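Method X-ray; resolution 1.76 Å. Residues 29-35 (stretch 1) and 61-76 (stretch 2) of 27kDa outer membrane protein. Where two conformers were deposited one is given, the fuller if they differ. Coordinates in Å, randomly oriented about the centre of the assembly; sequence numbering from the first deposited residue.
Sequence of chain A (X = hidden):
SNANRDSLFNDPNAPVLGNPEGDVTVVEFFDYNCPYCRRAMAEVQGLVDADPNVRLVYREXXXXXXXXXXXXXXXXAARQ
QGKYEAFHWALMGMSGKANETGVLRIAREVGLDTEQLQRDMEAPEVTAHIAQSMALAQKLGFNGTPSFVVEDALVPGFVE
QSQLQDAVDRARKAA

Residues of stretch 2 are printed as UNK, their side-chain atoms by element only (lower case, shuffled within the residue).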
# COMPACT_ATOMS: atom_id res chain seq x y z
N PHE A 29 -5.33 1.37 -0.47
CA PHE A 29 -5.44 0.24 -1.40
C PHE A 29 -4.89 0.78 -2.73
O PHE A 29 -5.36 1.81 -3.23
CB PHE A 29 -6.92 -0.11 -1.61
CG PHE A 29 -7.57 -0.85 -0.44
CD1 PHE A 29 -7.99 -2.18 -0.59
CD2 PHE A 29 -7.82 -0.20 0.78
CE1 PHE A 29 -8.62 -2.87 0.45
CE2 PHE A 29 -8.46 -0.87 1.84
CZ PHE A 29 -8.85 -2.20 1.69
N PHE A 30 -3.94 0.06 -3.34
CA PHE A 30 -3.29 0.62 -4.52
C PHE A 30 -2.79 -0.46 -5.49
O PHE A 30 -2.72 -1.65 -5.13
CB PHE A 30 -2.07 1.48 -4.09
CG PHE A 30 -1.08 0.73 -3.26
CD1 PHE A 30 -0.14 -0.10 -3.86
CD2 PHE A 30 -1.12 0.80 -1.86
CE1 PHE A 30 0.77 -0.83 -3.09
CE2 PHE A 30 -0.22 0.04 -1.08
CZ PHE A 30 0.73 -0.75 -1.70
N ASP A 31 -2.45 -0.00 -6.71
CA ASP A 31 -1.97 -0.85 -7.82
C ASP A 31 -0.83 -0.06 -8.44
O ASP A 31 -0.97 1.15 -8.68
CB ASP A 31 -3.14 -1.07 -8.80
CG ASP A 31 -2.76 -1.89 -10.03
OD1 ASP A 31 -1.83 -1.48 -10.76
OD2 ASP A 31 -3.44 -2.92 -10.29
N TYR A 32 0.31 -0.72 -8.71
CA TYR A 32 1.51 -0.03 -9.20
C TYR A 32 1.39 0.56 -10.61
O TYR A 32 2.21 1.36 -10.98
CB TYR A 32 2.79 -0.90 -9.09
CG TYR A 32 3.17 -1.15 -7.65
CD1 TYR A 32 3.75 -0.13 -6.88
CD2 TYR A 32 2.92 -2.38 -7.05
CE1 TYR A 32 4.07 -0.33 -5.52
CE2 TYR A 32 3.24 -2.61 -5.68
CZ TYR A 32 3.81 -1.58 -4.93
OH TYR A 32 4.09 -1.82 -3.60
N ASN A 33 0.33 0.19 -11.35
CA ASN A 33 0.09 0.74 -12.66
C ASN A 33 -1.05 1.76 -12.72
O ASN A 33 -1.42 2.24 -13.80
CB ASN A 33 -0.14 -0.39 -13.64
CG ASN A 33 1.17 -1.07 -14.06
OD1 ASN A 33 2.11 -0.38 -14.45
ND2 ASN A 33 1.23 -2.39 -13.97
N CYS A 34 -1.57 2.10 -11.54
CA CYS A 34 -2.66 3.05 -11.46
C CYS A 34 -2.13 4.50 -11.45
O CYS A 34 -1.38 4.89 -10.54
CB CYS A 34 -3.49 2.72 -10.22
SG CYS A 34 -4.72 3.99 -9.79
N PRO A 35 -2.53 5.30 -12.45
CA PRO A 35 -2.00 6.68 -12.57
C PRO A 35 -2.31 7.52 -11.33
O PRO A 35 -1.46 8.31 -10.87
CB PRO A 35 -2.75 7.24 -13.78
CG PRO A 35 -3.10 6.05 -14.59
CD PRO A 35 -3.33 4.93 -13.63
N UNK A 61 -3.52 -4.21 -3.87
CA UNK A 61 -4.75 -4.62 -4.54
C UNK A 61 -4.54 -4.54 -6.05
O UNK A 61 -4.99 -3.59 -6.71
n UNK A 61 -8.92 -5.58 -5.29
c UNK A 61 -5.93 -3.74 -4.08
c UNK A 61 -8.72 -2.06 -4.67
c UNK A 61 -7.61 -5.53 -4.86
c UNK A 61 -7.26 -4.23 -4.55
c UNK A 61 -10.98 -2.51 -5.49
c UNK A 61 -10.72 -3.87 -5.61
c UNK A 61 -8.43 -3.43 -4.80
c UNK A 61 -10.01 -1.62 -5.03
c UNK A 61 -9.44 -4.31 -5.25
N UNK A 62 -3.79 -5.52 -6.59
CA UNK A 62 -3.49 -5.51 -8.03
C UNK A 62 -4.76 -5.85 -8.85
O UNK A 62 -5.31 -6.95 -8.72
c UNK A 62 -2.70 -7.56 -7.01
c UNK A 62 -2.41 -6.58 -8.16
c UNK A 62 -3.04 -6.58 -5.87
N UNK A 63 -5.21 -4.89 -9.64
CA UNK A 63 -6.47 -5.01 -10.40
C UNK A 63 -6.33 -4.62 -11.86
O UNK A 63 -7.27 -4.77 -12.62
c UNK A 63 -7.28 -2.73 -9.57
c UNK A 63 -8.44 -1.83 -9.04
c UNK A 63 -8.00 -4.86 -8.33
c UNK A 63 -7.64 -4.22 -9.72
N UNK A 64 -5.15 -4.14 -12.26
CA UNK A 64 -4.96 -3.62 -13.62
C UNK A 64 -4.14 -4.57 -14.48
O UNK A 64 -3.59 -4.17 -15.51
c UNK A 64 -5.14 -1.15 -12.85
c UNK A 64 -6.55 -1.01 -13.48
c UNK A 64 -4.33 -2.21 -13.58
c UNK A 64 -4.44 0.19 -12.91
N UNK A 65 -4.07 -5.83 -14.08
CA UNK A 65 -3.62 -6.88 -14.99
C UNK A 65 -2.41 -7.66 -14.49
O UNK A 65 -2.04 -7.60 -13.31
N UNK A 66 -1.78 -8.39 -15.41
CA UNK A 66 -0.70 -9.31 -15.03
C UNK A 66 0.55 -8.59 -14.54
O UNK A 66 1.23 -9.09 -13.64
o UNK A 66 -0.20 -12.53 -17.96
c UNK A 66 -0.38 -10.26 -16.19
c UNK A 66 -1.55 -11.18 -16.52
o UNK A 66 -2.28 -12.10 -18.59
c UNK A 66 -1.32 -11.99 -17.78
N UNK A 67 0.87 -7.44 -15.13
CA UNK A 67 2.03 -6.64 -14.70
C UNK A 67 1.80 -6.14 -13.27
O UNK A 67 2.68 -6.23 -12.40
N UNK A 68 0.59 -5.63 -13.03
CA UNK A 68 0.21 -5.20 -11.69
C UNK A 68 0.30 -6.35 -10.67
O UNK A 68 0.76 -6.13 -9.55
c UNK A 68 -1.21 -4.61 -11.69
o UNK A 68 -1.22 -3.39 -12.43
N UNK A 69 -0.17 -7.53 -11.06
CA UNK A 69 -0.07 -8.69 -10.18
C UNK A 69 1.40 -9.02 -9.88
O UNK A 69 1.75 -9.24 -8.70
o UNK A 69 -1.79 -10.90 -8.86
o UNK A 69 -0.19 -12.02 -9.87
c UNK A 69 -0.78 -9.90 -10.76
c UNK A 69 -0.93 -11.02 -9.75
N UNK A 70 2.24 -8.99 -10.90
CA UNK A 70 3.66 -9.27 -10.71
C UNK A 70 4.26 -8.29 -9.70
O UNK A 70 4.93 -8.71 -8.75
c UNK A 70 6.85 -8.98 -11.43
c UNK A 70 8.18 -9.49 -11.38
c UNK A 70 6.11 -11.02 -12.46
c UNK A 70 5.82 -9.74 -11.99
c UNK A 70 8.45 -10.78 -11.86
c UNK A 70 4.41 -9.21 -12.05
c UNK A 70 7.43 -11.55 -12.40
N UNK A 71 4.01 -7.01 -9.91
CA UNK A 71 4.49 -5.95 -9.04
C UNK A 71 4.04 -6.12 -7.58
O UNK A 71 4.85 -5.99 -6.65
c UNK A 71 4.04 -4.59 -9.60
N UNK A 72 2.74 -6.37 -7.37
CA UNK A 72 2.22 -6.61 -6.02
C UNK A 72 2.90 -7.82 -5.36
O UNK A 72 3.31 -7.74 -4.18
c UNK A 72 0.71 -6.77 -6.04
N UNK A 73 3.03 -8.93 -6.10
CA UNK A 73 3.69 -10.12 -5.54
C UNK A 73 5.15 -9.81 -5.18
O UNK A 73 5.62 -10.16 -4.09
c UNK A 73 2.18 -11.79 -6.71
n UNK A 73 1.49 -14.94 -5.40
n UNK A 73 0.81 -13.68 -7.20
c UNK A 73 0.53 -14.53 -6.22
n UNK A 73 -0.70 -14.99 -6.07
c UNK A 73 2.12 -13.11 -7.43
c UNK A 73 3.62 -11.31 -6.51
N UNK A 74 5.83 -9.12 -6.09
CA UNK A 74 7.25 -8.78 -5.92
C UNK A 74 7.43 -7.89 -4.68
O UNK A 74 8.32 -8.12 -3.87
c UNK A 74 7.76 -8.07 -7.13
N UNK A 75 6.56 -6.89 -4.56
CA UNK A 75 6.64 -5.98 -3.43
C UNK A 75 6.45 -6.75 -2.12
O UNK A 75 7.26 -6.61 -1.20
c UNK A 75 5.59 -4.83 -3.57
N UNK A 76 5.41 -7.58 -2.04
CA UNK A 76 5.17 -8.35 -0.81
C UNK A 76 6.35 -9.28 -0.54
O UNK A 76 6.74 -9.43 0.62
c UNK A 76 1.36 -9.02 -1.37
c UNK A 76 3.86 -9.14 -0.89
c UNK A 76 2.40 -7.61 0.52
c UNK A 76 2.61 -8.24 -0.88
O HOH W 1 0.04 -3.58 -8.38

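Position 61 carries one carbon and then fused five- and six-membered rings holding eight carbons and one nitrogen; a ring carbon lies 4.1 Å from CB of Phe-29. This is Trp-61, whose broad apolar indole suits a buried place. Its backbone N donates to O of Phe-30 at 3.0 Å, tying the loop to the end of the strand.

At position 62 three carbons close a ring onto the backbone nitrogen: Pro-62. That nitrogen has no hydrogen to give, and the CA-to-CB bond points away from stretch 1.

Position 63 has four carbons, forked at the first, with one arm two carbons long: Ile-63. What matters here is its backbone, whose N reaches OD2 of Asp-31 at 2.7 Å.

Position 64 also has four carbons, but forked at the second, and one tip packs 3.8 Å from CB of Cys-34: Leu-64. Its N gives OD2 of Asp-31 a second hydrogen bond, at 2.9 Å.

Position 65 has no side-chain atoms and is Gly-65, the N-cap residue. With phi 122° and psi -165°, a CB would jam against the preceding carbonyl oxygen.

Position 66 bears three carbons, the third carrying two oxygens: Glu-66, exposed and pointing away, where a charge is readily solvated.

Position 67, again bare, is Gly-67; an ideal CB would sit 3.7 Å from ND2 of Asn-33, so the helix comes close here.

At position 68 one carbon carries an oxygen, 2.6 Å from OD1 of Asp-31 and 3.1 Å from ND2 of Asn-33: Ser-68. This short hydroxyl suits a buried polar site, for OG donates to the aspartate and accepts from the asparagine.

Position 69, two carbons with two oxygens on the second, is Asp-69, partly exposed and paired with position 73. Position 70, one carbon and a six-carbon ring, is Phe-70, out of reach of stretch 1.

Position 71 has a single carbon, 3.6 Å from CD2 of Tyr-32: Ala-71, small enough for this close approach. Position 72 has one carbon, beyond contact with stretch 1: Ala-72, apolar and buried.

Position 73, three carbons, a nitrogen and a carbon bearing two more nitrogens, is Arg-73; its NE forms a salt bridge with OD2 of Asp-69 at 3.3 Å, one helical turn back.

Position 74, one carbon out of contact, is Ala-74, apolar in a buried place. Position 75 has one carbon, 3.4 Å from OH of Tyr-32: Ala-75. Position 76, four carbons forked at the second, is Leu-76, apolar and buried but beyond contact.

The contact centers on Asp-31, whose carboxylate gathers two backbone NH groups and a hydroxyl from stretch 2, and N of Asn-33 from its own. Water 1 bridges N of Tyr-32 and O of Ser-68, its O 2.9 Å from each, while small alanines let the helix pack against the tyrosine.

Stretch 2 (61-76) WPILGEGSDFAARAAL
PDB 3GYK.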